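PDB 4BJJ: transcription factor tau subunit sfc1 from Schizosaccharomyces pombe, which belongs to the tauA part of TFIIIC, which binds boxA promoter sites of tRNA and similar genes to activate RNA polymerase III transcription. Local coordinates for residues A52-L56 and P67-V72. The protein carries 3 engineered substitutions. Numbering follows the deposited sequence.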
ATOM      1  N   ALA A  52      14.112  10.510   3.226  1.00 50.28           N
ATOM      2  CA  ALA A  52      12.993   9.892   3.927  1.00 47.19           C
ATOM      3  C   ALA A  52      13.464   8.935   5.006  1.00 41.87           C
ATOM      4  O   ALA A  52      14.397   8.184   4.822  1.00 44.76           O
ATOM      5  CB  ALA A  52      12.099   9.169   2.942  1.00 51.42           C
ATOM      6  N   LEU A  53      12.763   8.952   6.121  1.00 44.94           N
ATOM      7  CA  LEU A  53      13.229   8.317   7.335  1.00 46.62           C
ATOM      8  C   LEU A  53      12.022   8.092   8.250  1.00 40.26           C
ATOM      9  O   LEU A  53      11.162   8.944   8.385  1.00 39.88           O
ATOM     10  CB  LEU A  53      14.263   9.246   8.020  1.00 46.77           C
ATOM     11  CG  LEU A  53      14.981   8.705   9.248  1.00 58.35           C
ATOM     12  CD1 LEU A  53      16.353   9.302   9.352  1.00 54.69           C
ATOM     13  CD2 LEU A  53      14.198   8.983  10.518  1.00 67.91           C
ATOM     14  N   LEU A  54      11.981   6.952   8.910  1.00 44.63           N
ATOM     15  CA  LEU A  54      10.955   6.700   9.896  1.00 40.04           C
ATOM     16  C   LEU A  54      11.438   5.605  10.833  1.00 42.32           C
ATOM     17  O   LEU A  54      12.059   4.634  10.416  1.00 44.11           O
ATOM     18  CB  LEU A  54       9.653   6.308   9.200  1.00 41.65           C
ATOM     19  CG  LEU A  54       8.385   6.119  10.019  1.00 44.10           C
ATOM     20  CD1 LEU A  54       7.970   7.378  10.728  1.00 37.93           C
ATOM     21  CD2 LEU A  54       7.267   5.648   9.086  1.00 48.29           C
ATOM     22  N   GLU A  55      11.123   5.766  12.105  1.00 39.79           N
ATOM     23  CA  GLU A  55      11.599   4.871  13.137  1.00 41.12           C
ATOM     24  C   GLU A  55      10.432   4.160  13.859  1.00 41.14           C
ATOM     25  O   GLU A  55       9.402   4.761  14.130  1.00 38.09           O
ATOM     26  CB  GLU A  55      12.419   5.697  14.117  1.00 48.52           C
ATOM     27  CG  GLU A  55      13.347   4.903  14.986  1.00 62.61           C
ATOM     28  CD  GLU A  55      14.240   5.795  15.804  1.00 69.66           C
ATOM     29  OE1 GLU A  55      15.295   6.191  15.279  1.00 77.74           O
ATOM     30  OE2 GLU A  55      13.884   6.102  16.963  1.00 63.90           O
ATOM     31  N   LEU A  56      10.605   2.871  14.142  1.00 39.40           N
ATOM     32  CA  LEU A  56       9.571   2.071  14.785  1.00 37.80           C
ATOM     33  C   LEU A  56      10.016   1.591  16.159  1.00 42.63           C
ATOM     34  O   LEU A  56      11.118   1.043  16.343  1.00 42.87           O
ATOM     35  CB  LEU A  56       9.215   0.864  13.915  1.00 39.50           C
ATOM     36  CG  LEU A  56       8.172  -0.117  14.477  1.00 43.29           C
ATOM     37  CD1 LEU A  56       6.780   0.480  14.474  1.00 40.78           C
ATOM     38  CD2 LEU A  56       8.198  -1.388  13.675  1.00 47.20           C
ATOM     39  N   PRO A  67      14.732   0.335  19.018  1.00 48.86           N
ATOM     40  CA  PRO A  67      14.047   1.007  17.901  1.00 43.98           C
ATOM     41  C   PRO A  67      14.700   0.765  16.526  1.00 43.79           C
ATOM     42  O   PRO A  67      15.909   0.676  16.404  1.00 44.84           O
ATOM     43  CB  PRO A  67      14.150   2.487  18.251  1.00 41.41           C
ATOM     44  CG  PRO A  67      14.324   2.528  19.713  1.00 39.32           C
ATOM     45  CD  PRO A  67      15.064   1.269  20.102  1.00 47.50           C
ATOM     46  N   VAL A  68      13.878   0.656  15.492  1.00 45.01           N
ATOM     47  CA  VAL A  68      14.340   0.236  14.180  1.00 42.65           C
ATOM     48  C   VAL A  68      13.968   1.284  13.139  1.00 42.63           C
ATOM     49  O   VAL A  68      12.859   1.804  13.151  1.00 47.60           O
ATOM     50  CB  VAL A  68      13.689  -1.154  13.817  1.00 49.91           C
ATOM     51  CG1 VAL A  68      13.721  -1.428  12.341  1.00 55.67           C
ATOM     52  CG2 VAL A  68      14.391  -2.257  14.558  1.00 47.86           C
ATOM     53  N   GLN A  69      14.885   1.547  12.217  1.00 37.32           N
ATOM     54  CA  GLN A  69      14.630   2.423  11.080  1.00 37.44           C
ATOM     55  C   GLN A  69      14.057   1.645   9.894  1.00 41.93           C
ATOM     56  O   GLN A  69      14.502   0.538   9.603  1.00 45.53           O
ATOM     57  CB  GLN A  69      15.930   3.082  10.653  1.00 42.59           C
ATOM     58  CG  GLN A  69      16.599   3.915  11.746  1.00 56.97           C
ATOM     59  CD  GLN A  69      16.234   5.381  11.709  1.00 73.35           C
ATOM     60  OE1 GLN A  69      15.462   5.828  10.870  1.00 86.42           O
ATOM     61  NE2 GLN A  69      16.802   6.143  12.628  1.00 79.18           N
ATOM     62  N   ALA A  70      13.064   2.217   9.219  1.00 39.81           N
ATOM     63  CA  ALA A  70      12.505   1.610   8.023  1.00 39.38           C
ATOM     64  C   ALA A  70      13.488   1.618   6.885  1.00 43.28           C
ATOM     65  O   ALA A  70      14.261   2.551   6.739  1.00 42.99           O
ATOM     66  CB  ALA A  70      11.272   2.354   7.570  1.00 38.02           C
ATOM     67  N   ARG A  71      13.399   0.592   6.054  1.00 40.09           N
ATOM     68  CA  ARG A  71      13.950   0.619   4.729  1.00 44.49           C
ATOM     69  C   ARG A  71      12.934   1.331   3.847  1.00 43.63           C
ATOM     70  O   ARG A  71      11.761   0.996   3.847  1.00 46.69           O
ATOM     71  CB  ARG A  71      14.218  -0.798   4.228  1.00 58.66           C
ATOM     72  CG  ARG A  71      15.352  -1.490   4.969  1.00 76.53           C
ATOM     73  CD  ARG A  71      15.981  -2.566   4.117  1.00 92.04           C
ATOM     74  NE  ARG A  71      17.000  -2.024   3.221  1.00 97.83           N
ATOM     75  CZ  ARG A  71      17.538  -2.698   2.207  1.00106.10           C
ATOM     76  NH1 ARG A  71      17.141  -3.939   1.945  1.00108.20           N
ATOM     77  NH2 ARG A  71      18.461  -2.128   1.443  1.00105.58           N
ATOM     78  N   VAL A  72      13.396   2.333   3.110  1.00 41.33           N
ATOM     79  CA  VAL A  72      12.524   3.143   2.288  1.00 40.42           C
ATOM     80  C   VAL A  72      12.752   2.782   0.829  1.00 45.24           C
ATOM     81  O   VAL A  72      13.896   2.704   0.374  1.00 44.17           O
ATOM     82  CB  VAL A  72      12.821   4.614   2.485  1.00 38.81           C
ATOM     83  CG1 VAL A  72      11.846   5.469   1.683  1.00 39.17           C
ATOM     84  CG2 VAL A  72      12.772   4.941   3.945  1.00 32.82           C
TER
HETATM   85  O   HOH W   1      13.940   4.792   7.729  1.00 42.99           O
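The carboxylate of Glu-55 and the side-chain amide of Gln-69 meet across a short antiparallel beta hairpin with their planes 90° apart. OE1 of Glu-55 sits above the amide face, 3.0 Å from NE2 of Gln-69; the N-H bonds lie in the amide plane and do not point at it. At the amide's oxygen edge, CG of Leu-53 rests 3.3 Å from OE1 of Gln-69, while CB of Pro-67 packs against a face of the carboxylate, 3.8 Å from OE2 of Glu-55. The bend of Gln-69 at chi2 (-94°) turns its amide back over the neighbouring strand. This exposed face belongs to the Tau95 triple-barrel domain, in the Sfc7-interacting fragment of Sfc1.

Glu-55 and Gln-69 form a non-hydrogen-bonded pair, and Leu-56 and Val-68 the hydrogen-bonded pair next to it, closed by Leu-56 N to Val-68 O at 2.7 Å and by Val-68 N to Leu-56 O. The opposite face carries Leu-56, which reaches His-18 and Phe-101, and Val-68; the buried Leu-54 packs on Ile-16 of strand 12-18, Phe-99 of strand 88-100 and Ala-41 of helix 35-47. Toward Ala-52 the two segments diverge, and the last direct backbone bond, Ala-70 N to Leu-54 O, is nearly straight at 171°. Beyond it a water accepts from Leu-54 N at 3.1 Å; its short leg to Ala-70 O is doubtful. Farther along, the segments touch again, Ala-52 CB lying 3.9 Å from Val-72 CG1.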